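Local coordinates for protein histidine acid phosphatase (Bifidobacterium longum subsp. infantis, PDB 6RXD) that probably removes phosphate groups from inositol polyphosphates such as phytate and from 2,3-bisphosphoglycerate, as a histidine acid phosphatase of the MINPP type, at residues Leu308-Leu311 against Tyr312-Ala315; Glu433-Gly436 against Glu437-Thr440. All coordinates share one frame; numbering follows the deposited sequence.

Contact 1: residues Leu308-Leu311 against Tyr312-Ala315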
loop_
_atom_site.group_PDB
_atom_site.type_symbol
_atom_site.label_atom_id
_atom_site.label_comp_id
_atom_site.label_asym_id
_atom_site.label_seq_id
_atom_site.Cartn_x
_atom_site.Cartn_y
_atom_site.Cartn_z
ATOM N N LEU A 308 -6.992 14.777 -12.736
ATOM C CA LEU A 308 -7.163 15.769 -11.674
ATOM C C LEU A 308 -7.384 15.064 -10.336
ATOM O O LEU A 308 -6.833 15.475 -9.309
ATOM C CB LEU A 308 -8.337 16.721 -11.982
ATOM C CG LEU A 308 -8.526 17.903 -11.019
ATOM C CD1 LEU A 308 -7.232 18.698 -10.956
ATOM C CD2 LEU A 308 -9.663 18.786 -11.509
ATOM N N TYR A 309 -8.180 13.996 -10.350
ATOM C CA TYR A 309 -8.375 13.196 -9.146
ATOM C C TYR A 309 -7.054 12.593 -8.678
ATOM O O TYR A 309 -6.771 12.563 -7.481
ATOM C CB TYR A 309 -9.417 12.100 -9.380
ATOM C CG TYR A 309 -9.554 11.156 -8.204
ATOM C CD1 TYR A 309 -10.189 11.558 -7.035
ATOM C CD2 TYR A 309 -9.049 9.869 -8.265
ATOM C CE1 TYR A 309 -10.304 10.683 -5.951
ATOM C CE2 TYR A 309 -9.165 9.007 -7.199
ATOM C CZ TYR A 309 -9.789 9.419 -6.050
ATOM O OH TYR A 309 -9.886 8.540 -4.996
ATOM N N ASN A 310 -6.229 12.116 -9.609
ATOM C CA ASN A 310 -4.928 11.574 -9.211
ATOM C C ASN A 310 -4.035 12.624 -8.549
ATOM O O ASN A 310 -3.242 12.304 -7.657
ATOM C CB ASN A 310 -4.209 10.909 -10.393
ATOM C CG ASN A 310 -4.579 9.434 -10.531
ATOM O OD1 ASN A 310 -4.054 8.585 -9.809
ATOM N ND2 ASN A 310 -5.495 9.134 -11.433
ATOM N N LEU A 311 -4.155 13.875 -8.976
ATOM C CA LEU A 311 -3.366 14.929 -8.332
ATOM C C LEU A 311 -3.907 15.223 -6.941
ATOM O O LEU A 311 -3.139 15.447 -6.010
ATOM C CB LEU A 311 -3.327 16.203 -9.191
ATOM C CG LEU A 311 -2.605 16.074 -10.537
ATOM C CD1 LEU A 311 -2.536 17.452 -11.190
ATOM C CD2 LEU A 311 -1.203 15.495 -10.372
ATOM N N TYR A 312 -5.228 15.204 -6.800
ATOM C CA TYR A 312 -5.875 15.401 -5.501
ATOM C C TYR A 312 -5.426 14.363 -4.477
ATOM O O TYR A 312 -5.113 14.701 -3.315
ATOM C CB TYR A 312 -7.394 15.367 -5.698
ATOM C CG TYR A 312 -8.236 15.136 -4.465
ATOM C CD1 TYR A 312 -8.368 16.116 -3.488
ATOM C CD2 TYR A 312 -8.941 13.954 -4.314
ATOM C CE1 TYR A 312 -9.160 15.905 -2.372
ATOM C CE2 TYR A 312 -9.739 13.732 -3.206
ATOM C CZ TYR A 312 -9.843 14.715 -2.238
ATOM O OH TYR A 312 -10.636 14.510 -1.126
ATOM N N ILE A 313 -5.379 13.101 -4.882
ATOM C CA ILE A 313 -5.011 12.087 -3.912
ATOM C C ILE A 313 -3.514 12.081 -3.611
ATOM O O ILE A 313 -3.109 11.841 -2.471
ATOM C CB ILE A 313 -5.546 10.696 -4.288
ATOM C CG1 ILE A 313 -4.852 10.168 -5.543
ATOM C CG2 ILE A 313 -7.063 10.753 -4.465
ATOM C CD1 ILE A 313 -5.404 8.806 -6.022
ATOM N N ILE A 314 -2.683 12.359 -4.614
ATOM C CA ILE A 314 -1.242 12.435 -4.359
ATOM C C ILE A 314 -0.909 13.680 -3.524
ATOM O O ILE A 314 0.016 13.667 -2.722
ATOM C CB ILE A 314 -0.426 12.376 -5.665
ATOM C CG1 ILE A 314 -0.535 10.985 -6.294
ATOM C CG2 ILE A 314 1.052 12.637 -5.417
ATOM C CD1 ILE A 314 0.170 9.881 -5.498
ATOM N N ALA A 315 -1.675 14.751 -3.714
ATOM C CA ALA A 315 -1.492 15.975 -2.929
ATOM C C ALA A 315 -1.619 15.684 -1.444
ATOM O O ALA A 315 -0.886 16.252 -0.635
ATOM C CB ALA A 315 -2.494 17.027 -3.335
#
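Over one face of the Tyr309 ring sits the methyl CG2 of Ile313, one helical turn on, in a CH-pi contact whose carbon lies 3.8 Å from the ring centroid. The methyl is displaced from the centre toward the hydroxyl-bearing end of the ring, where Tyr309 CZ is its closest ring atom at 3.4 Å. Tyr312 meets the same ring differently: Tyr309 CE1 lies in the plane of the Tyr312 ring, at its edge, and Tyr309 CD1 stands 3.8 Å from Tyr312 CD2. Both tyrosines carry CG anti to the backbone N (chi1 174° and 162°), and the two hydroxyls end on neighbouring backbone carbonyls near the N-terminus, Tyr309 OH on Tyr9 O and Tyr312 OH on Arg8 O. Ile313 takes the less usual helical rotamer, with CG1 between N and the carbonyl carbon (chi1 68°); CG1 rests 3.4 Å from Asn310 O and CG2 is left beside the backbone N, facing the Tyr309 ring. Beneath these side chains runs the i to i+4 ladder of an alpha-helix, from Tyr312 N to Leu308 O at 3.0 Å through to Ala315 N to Leu311 O at 2.8 Å. This part of helix 301-317 is hemmed in by other helices: Tyr309 and Ile313 pack on helix 339-357, while Leu308 and Leu311 pack on helices 55-69 and 75-95.

Contact 2: residues Glu433-Gly436 against Glu437-Thr440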
loop_
_atom_site.group_PDB
_atom_site.type_symbol
_atom_site.label_atom_id
_atom_site.label_comp_id
_atom_site.label_asym_id
_atom_site.label_seq_id
_atom_site.Cartn_x
_atom_site.Cartn_y
_atom_site.Cartn_z
ATOM N N GLU A 433 -17.521 -4.558 0.851
ATOM C CA GLU A 433 -16.872 -3.799 1.912
ATOM C C GLU A 433 -15.450 -3.344 1.559
ATOM O O GLU A 433 -14.873 -2.524 2.281
ATOM C CB GLU A 433 -16.797 -4.656 3.179
ATOM C CG GLU A 433 -15.966 -5.915 2.943
ATOM C CD GLU A 433 -15.781 -6.763 4.173
ATOM O OE1 GLU A 433 -16.537 -6.581 5.160
ATOM O OE2 GLU A 433 -14.882 -7.631 4.144
ATOM N N TRP A 434 -14.880 -3.860 0.470
ATOM C CA TRP A 434 -13.488 -3.544 0.125
ATOM C C TRP A 434 -13.291 -2.072 -0.233
ATOM O O TRP A 434 -13.992 -1.521 -1.089
ATOM C CB TRP A 434 -13.031 -4.394 -1.056
ATOM C CG TRP A 434 -11.526 -4.542 -1.218
ATOM C CD1 TRP A 434 -10.761 -5.583 -0.772
ATOM C CD2 TRP A 434 -10.628 -3.659 -1.925
ATOM N NE1 TRP A 434 -9.447 -5.400 -1.143
ATOM C CE2 TRP A 434 -9.337 -4.228 -1.848
ATOM C CE3 TRP A 434 -10.786 -2.443 -2.600
ATOM C CZ2 TRP A 434 -8.210 -3.625 -2.421
ATOM C CZ3 TRP A 434 -9.663 -1.842 -3.177
ATOM C CH2 TRP A 434 -8.390 -2.432 -3.076
ATOM N N ARG A 435 -12.324 -1.438 0.420
ATOM C CA ARG A 435 -11.931 -0.066 0.072
ATOM C C ARG A 435 -10.425 0.035 0.141
ATOM O O ARG A 435 -9.812 -0.447 1.101
ATOM C CB ARG A 435 -12.504 0.957 1.071
ATOM C CG ARG A 435 -14.016 1.016 1.170
ATOM C CD ARG A 435 -14.640 1.654 -0.053
ATOM N NE ARG A 435 -16.069 1.792 0.186
ATOM C CZ ARG A 435 -16.947 0.803 0.043
ATOM N NH1 ARG A 435 -18.226 1.009 0.319
ATOM N NH2 ARG A 435 -16.543 -0.388 -0.363
ATOM N N GLY A 436 -9.815 0.671 -0.853
ATOM C CA GLY A 436 -8.375 0.876 -0.809
ATOM C C GLY A 436 -7.932 1.615 0.436
ATOM O O GLY A 436 -6.880 1.306 1.022
ATOM N N GLU A 437 -8.743 2.577 0.859
ATOM C CA GLU A 437 -8.361 3.465 1.955
ATOM C C GLU A 437 -8.195 2.708 3.266
ATOM O O GLU A 437 -7.449 3.141 4.140
ATOM C CB GLU A 437 -9.389 4.596 2.126
ATOM C CG GLU A 437 -10.743 4.075 2.635
ATOM C CD GLU A 437 -11.820 5.115 2.749
ATOM O OE1 GLU A 437 -11.669 6.224 2.188
ATOM O OE2 GLU A 437 -12.839 4.818 3.416
ATOM N N SER A 438 -8.890 1.584 3.414
ATOM C CA SER A 438 -8.838 0.841 4.672
ATOM C C SER A 438 -8.073 -0.478 4.548
ATOM O O SER A 438 -7.420 -0.929 5.503
ATOM C CB SER A 438 -10.242 0.643 5.269
ATOM O OG SER A 438 -11.162 0.193 4.299
ATOM N N VAL A 439 -8.119 -1.085 3.368
ATOM C CA VAL A 439 -7.374 -2.316 3.149
ATOM C C VAL A 439 -5.881 -2.060 2.990
ATOM O O VAL A 439 -5.041 -2.757 3.584
ATOM C CB VAL A 439 -7.917 -3.048 1.917
ATOM C CG1 VAL A 439 -7.004 -4.219 1.518
ATOM C CG2 VAL A 439 -9.355 -3.503 2.187
ATOM N N THR A 440 -5.548 -1.041 2.209
ATOM C CA THR A 440 -4.153 -0.792 1.863
ATOM C C THR A 440 -3.816 0.695 1.767
ATOM O O THR A 440 -3.433 1.204 0.713
ATOM C CB THR A 440 -3.776 -1.570 0.583
ATOM O OG1 THR A 440 -2.415 -1.299 0.230
ATOM C CG2 THR A 440 -4.718 -1.216 -0.590
HETATM O O HOH W 1 -12.304 -2.085 3.354
#
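Trp434 and Val439 close this contact across a helix N-terminus, with Arg435 at the N-cap of the short helix 436-439. Glu433, the first residue, joins in through its backbone: its O accepts a 2.8 Å bond from a water that also reaches Ser438 OG and, weakly, Arg435 N, so one solvent molecule ties the incoming loop to the first turn. Trp434 follows, its CG anti to the backbone N (chi1 -160°), which brings the indole to Val439, the two side chains crossing at about a right angle. Val439 CG2 stands over one face of the five-membered ring, 3.9 Å from its centroid and only 13° off the normal, while Val439 CG1 approaches NE1 at 3.8 Å. Phe354 meets the indole edge-to-face, and Met404 and Pro359 also touch it. With an alanine in place of Trp434, both Val439 methyls would probably lose their aromatic partner and a gap would open toward Phe354 of helix 339-357. Arg435 bends at chi2 (-72°), and its NH2 returns to Trp434 O at 2.9 Å, with that oxygen in the guanidinium plane. The same NH2 also bonds Asn432 O and NH1 bonds Tyr429 O, while the Tyr429 ring makes a cation-pi contact; together these fix the guanidinium against the loop. On the helix side, Arg435 CB touches Ser438 OG and Glu437 CG. Two amides of the turn converge on Arg435 O: Val439 N lies nearly along the C=O axis at 2.9 Å, whereas Ser438 N, at 3.2 Å, approaches from above the carbonyl plane. Gly436 opens the helix, its O accepting from Thr440 N at 2.9 Å.

Contact 1 is buried within a long helix, whereas contact 2 is partly buried and sits where a loop turns into a short one. Their centres are 18 Å apart and their nearest atoms about 8 Å, so they do not touch, but both lean on helix 339-357: Tyr309 against Ala342, Ala346 and Leu349, Ile313 against Leu349, Trp434 against Asp350, Asp353 and Phe354. Each sets an isoleucine or valine methyl over an aromatic face. The polar chemistry differs: in contact 1 a regular backbone ladder accompanies tyrosine hydroxyls bonded to the N-terminal segment, while contact 2 relies on a bridging water, a doubly used carbonyl and an arginine bound to its own loop.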